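Local coordinates for protein ferredoxin, 2Fe-2S (Aquifex aeolicus, PDB 1M2D) that carries electrons through a single [2Fe-2S] cluster held in a thioredoxin-like fold, and forms a homodimer in solution, at residues A[10-15]-A[21-26]. The protein carries 1 engineered substitution. Residues are numbered along the deposited sequence; the frame is centred on the assembly and turned at random.
Sequences VQDRPP and SCAQRG. With FES (Fe2/s2 (inorganic) cluster), chain C.
Ser21 lays its CB against the CG of Arg13 at 3.6 Å and brings its hydroxyl alongside OD1 of Asp12. Its OG donates to Asp12 OD1 over 3.1 Å, meeting that oxygen on the anti side and 21° out of the carboxylate plane. With chi1 at 71°, OG stands between the backbone N and carbonyl carbon of Ser21, where it also accepts from Gln24 N, an ST motif opening the helical turn 22-24. Asp12 OD1 has further donors in the N of Arg13 and, over a long 3.5 Å, NE2 of Gln24, both weak. An alanine in place of Ser21 would probably cost Asp12 OD1 the hydroxyl donor and leave Gln24 N without its side-chain acceptor. Between backbones, Ala23 N reaches Gln11 O at 2.9 Å with an N-H...O angle of 159°. A water donates to Pro14 O and accepts from the side-chain NE2 of Gln24. These bonds probably help to hold the turn from which Cys22 SG reaches iron FE1 at 2.3 Å, as CB of Gln11 packs on sulfide S1 at 3.6 Å. NE2 of Gln11 donates to Asp12 O and its OE1 accepts from Cys55 N, tying the loop to another cluster ligand. Both segments belong to the cluster-binding loop joining strand 4-9 to helix 27-40, whose Arg28 touches Asp12 and Ala23 and whose Phe31 packs on Val10.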
ATOM      1  N   VAL A  10      -3.167  -3.431   8.319  1.00  8.78           N
ATOM      2  CA  VAL A  10      -2.856  -4.134   9.531  1.00  9.45           C
ATOM      3  C   VAL A  10      -2.840  -3.184  10.750  1.00 10.24           C
ATOM      4  O   VAL A  10      -2.356  -3.565  11.814  1.00 12.53           O
ATOM      5  CB  VAL A  10      -1.554  -4.956   9.458  1.00 10.41           C
ATOM      6  CG1 VAL A  10      -1.682  -6.019   8.373  1.00 12.26           C
ATOM      7  CG2 VAL A  10      -0.358  -4.049   9.204  1.00 11.44           C
ATOM      8  N   GLN A  11      -3.355  -1.973  10.566  1.00  9.94           N
ATOM      9  CA  GLN A  11      -3.400  -0.973  11.618  1.00 10.57           C
ATOM     10  C   GLN A  11      -4.148  -1.462  12.829  1.00 10.82           C
ATOM     11  O   GLN A  11      -5.248  -1.985  12.738  1.00 11.19           O
ATOM     12  CB  GLN A  11      -4.131   0.234  11.073  1.00 11.74           C
ATOM     13  CG  GLN A  11      -4.268   1.436  12.003  1.00 11.56           C
ATOM     14  CD  GLN A  11      -3.055   2.318  12.025  1.00 13.10           C
ATOM     15  OE1 GLN A  11      -2.611   2.803  10.953  1.00 13.14           O
ATOM     16  NE2 GLN A  11      -2.486   2.523  13.207  1.00 17.51           N
ATOM     17  N   ASP A  12      -3.552  -1.211  13.990  1.00 13.23           N
ATOM     18  CA  ASP A  12      -4.262  -1.357  15.240  1.00 13.26           C
ATOM     19  C   ASP A  12      -4.442   0.033  15.845  1.00 14.28           C
ATOM     20  O   ASP A  12      -3.758   0.951  15.488  1.00 16.71           O
ATOM     21  CB  ASP A  12      -3.537  -2.247  16.230  1.00 17.32           C
ATOM     22  CG  ASP A  12      -4.494  -2.860  17.260  1.00 19.64           C
ATOM     23  OD1 ASP A  12      -5.736  -2.636  17.265  1.00 18.89           O
ATOM     24  OD2 ASP A  12      -3.914  -3.572  18.089  1.00 29.90           O
ATOM     25  N   ARG A  13      -5.398   0.127  16.763  1.00 16.44           N
ATOM     26  CA  ARG A  13      -5.749   1.391  17.431  1.00 18.05           C
ATOM     27  C   ARG A  13      -6.019   1.079  18.915  1.00 20.64           C
ATOM     28  O   ARG A  13      -6.454  -0.036  19.214  1.00 21.07           O
ATOM     29  CB  ARG A  13      -6.974   2.099  16.871  1.00 19.76           C
ATOM     30  CG  ARG A  13      -6.920   2.463  15.412  1.00 21.44           C
ATOM     31  CD  ARG A  13      -6.348   3.783  15.107  1.00 23.03           C
ATOM     32  NE  ARG A  13      -6.615   4.223  13.744  1.00 18.78           N
ATOM     33  CZ  ARG A  13      -5.842   5.067  13.097  1.00 20.94           C
ATOM     34  NH1 ARG A  13      -4.752   5.611  13.579  1.00 27.62           N
ATOM     35  NH2 ARG A  13      -6.264   5.340  11.869  1.00 25.24           N
ATOM     36  N   PRO A  14      -5.851   2.038  19.794  1.00 23.91           N
ATOM     37  CA  PRO A  14      -6.319   1.874  21.172  1.00 27.33           C
ATOM     38  C   PRO A  14      -7.826   1.691  21.225  1.00 22.31           C
ATOM     39  O   PRO A  14      -8.597   2.039  20.361  1.00 19.69           O
ATOM     40  CB  PRO A  14      -5.908   3.178  21.831  1.00 33.72           C
ATOM     41  CG  PRO A  14      -4.860   3.792  20.984  1.00 36.26           C
ATOM     42  CD  PRO A  14      -5.168   3.315  19.584  1.00 30.08           C
ATOM     43  N   PRO A  15      -8.293   1.085  22.329  1.00 22.88           N
ATOM     44  CA  PRO A  15      -9.687   0.669  22.435  1.00 22.96           C
ATOM     45  C   PRO A  15     -10.690   1.788  22.341  1.00 20.80           C
ATOM     46  O   PRO A  15     -11.830   1.565  21.948  1.00 27.44           O
ATOM     47  CB  PRO A  15      -9.825   0.000  23.799  1.00 29.96           C
ATOM     48  CG  PRO A  15      -8.449  -0.195  24.305  1.00 31.19           C
ATOM     49  CD  PRO A  15      -7.512   0.640  23.483  1.00 26.46           C
ATOM     50  N   SER A  21     -10.396  -0.596  14.362  1.00 12.90           N
ATOM     51  CA  SER A  21      -9.236  -0.798  13.502  1.00 12.45           C
ATOM     52  C   SER A  21      -9.376  -2.100  12.754  1.00 12.14           C
ATOM     53  O   SER A  21     -10.098  -3.033  13.161  1.00 13.63           O
ATOM     54  CB  SER A  21      -7.941  -0.846  14.285  1.00 13.56           C
ATOM     55  OG  SER A  21      -7.841  -2.038  15.038  1.00 14.80           O
ATOM     56  N   CYS A  22      -8.607  -2.226  11.654  1.00 10.71           N
ATOM     57  CA  CYS A  22      -8.642  -3.472  10.922  1.00 10.13           C
ATOM     58  C   CYS A  22      -8.027  -4.617  11.711  1.00 10.83           C
ATOM     59  O   CYS A  22      -8.521  -5.752  11.649  1.00 11.07           O
ATOM     60  CB  CYS A  22      -7.975  -3.274   9.562  1.00  9.46           C
ATOM     61  SG  CYS A  22      -8.906  -2.233   8.431  1.00  9.17           S
ATOM     62  N   ALA A  23      -6.972  -4.350  12.483  1.00 11.54           N
ATOM     63  CA  ALA A  23      -6.367  -5.426  13.289  1.00 12.41           C
ATOM     64  C   ALA A  23      -7.359  -5.975  14.312  1.00 13.62           C
ATOM     65  O   ALA A  23      -7.451  -7.185  14.511  1.00 15.17           O
ATOM     66  CB  ALA A  23      -5.126  -4.945  13.981  1.00 14.13           C
ATOM     67  N   GLN A  24      -8.140  -5.108  14.944  1.00 14.28           N
ATOM     68  CA  GLN A  24      -9.150  -5.560  15.885  1.00 15.40           C
ATOM     69  C   GLN A  24     -10.193  -6.422  15.219  1.00 16.46           C
ATOM     70  O   GLN A  24     -10.803  -7.223  15.891  1.00 19.32           O
ATOM     71  CB  GLN A  24      -9.811  -4.352  16.530  1.00 21.28           C
ATOM     72  CG  GLN A  24      -8.848  -3.517  17.335  1.00 33.25           C
ATOM     73  CD  GLN A  24      -9.603  -2.209  17.651  1.00 35.65           C
ATOM     74  OE1 GLN A  24     -10.801  -2.331  17.938  1.00 43.39           O
ATOM     75  NE2 GLN A  24      -8.853  -1.130  17.569  1.00 22.40           N
ATOM     76  N   ARG A  25     -10.409  -6.235  13.911  1.00 14.12           N
ATOM     77  CA  ARG A  25     -11.410  -6.919  13.119  1.00 14.06           C
ATOM     78  C   ARG A  25     -10.841  -8.130  12.375  1.00 13.82           C
ATOM     79  O   ARG A  25     -11.502  -8.666  11.522  1.00 15.08           O
ATOM     80  CB  ARG A  25     -12.094  -5.932  12.151  1.00 13.27           C
ATOM     81  CG  ARG A  25     -12.919  -4.842  12.814  1.00 14.00           C
ATOM     82  CD  ARG A  25     -13.587  -3.928  11.800  1.00 14.25           C
ATOM     83  NE  ARG A  25     -14.565  -3.007  12.330  1.00 15.25           N
ATOM     84  CZ  ARG A  25     -14.332  -1.780  12.808  1.00 14.06           C
ATOM     85  NH1 ARG A  25     -13.110  -1.286  12.824  1.00 14.23           N
ATOM     86  NH2 ARG A  25     -15.300  -1.016  13.261  1.00 18.37           N
ATOM     87  N   GLY A  26      -9.640  -8.539  12.712  1.00 14.79           N
ATOM     88  CA  GLY A  26      -9.025  -9.787  12.230  1.00 15.49           C
ATOM     89  C   GLY A  26      -8.083  -9.609  11.071  1.00 13.62           C
ATOM     90  O   GLY A  26      -7.714 -10.613  10.447  1.00 14.86           O
TER
HETATM   91 FE1  FES C 201      -7.714  -0.265   8.447  1.00  8.99          FE
HETATM   92 FE2  FES C 201      -8.511   2.252   8.999  1.00  9.75          FE
HETATM   93  S1  FES C 201      -7.612   0.771  10.404  1.00 10.18           S
HETATM   94  S2  FES C 201      -8.674   1.151   7.040  1.00  9.13           S
HETATM   95  O   HOH W   1     -10.226   0.696  18.776  1.00 28.41           O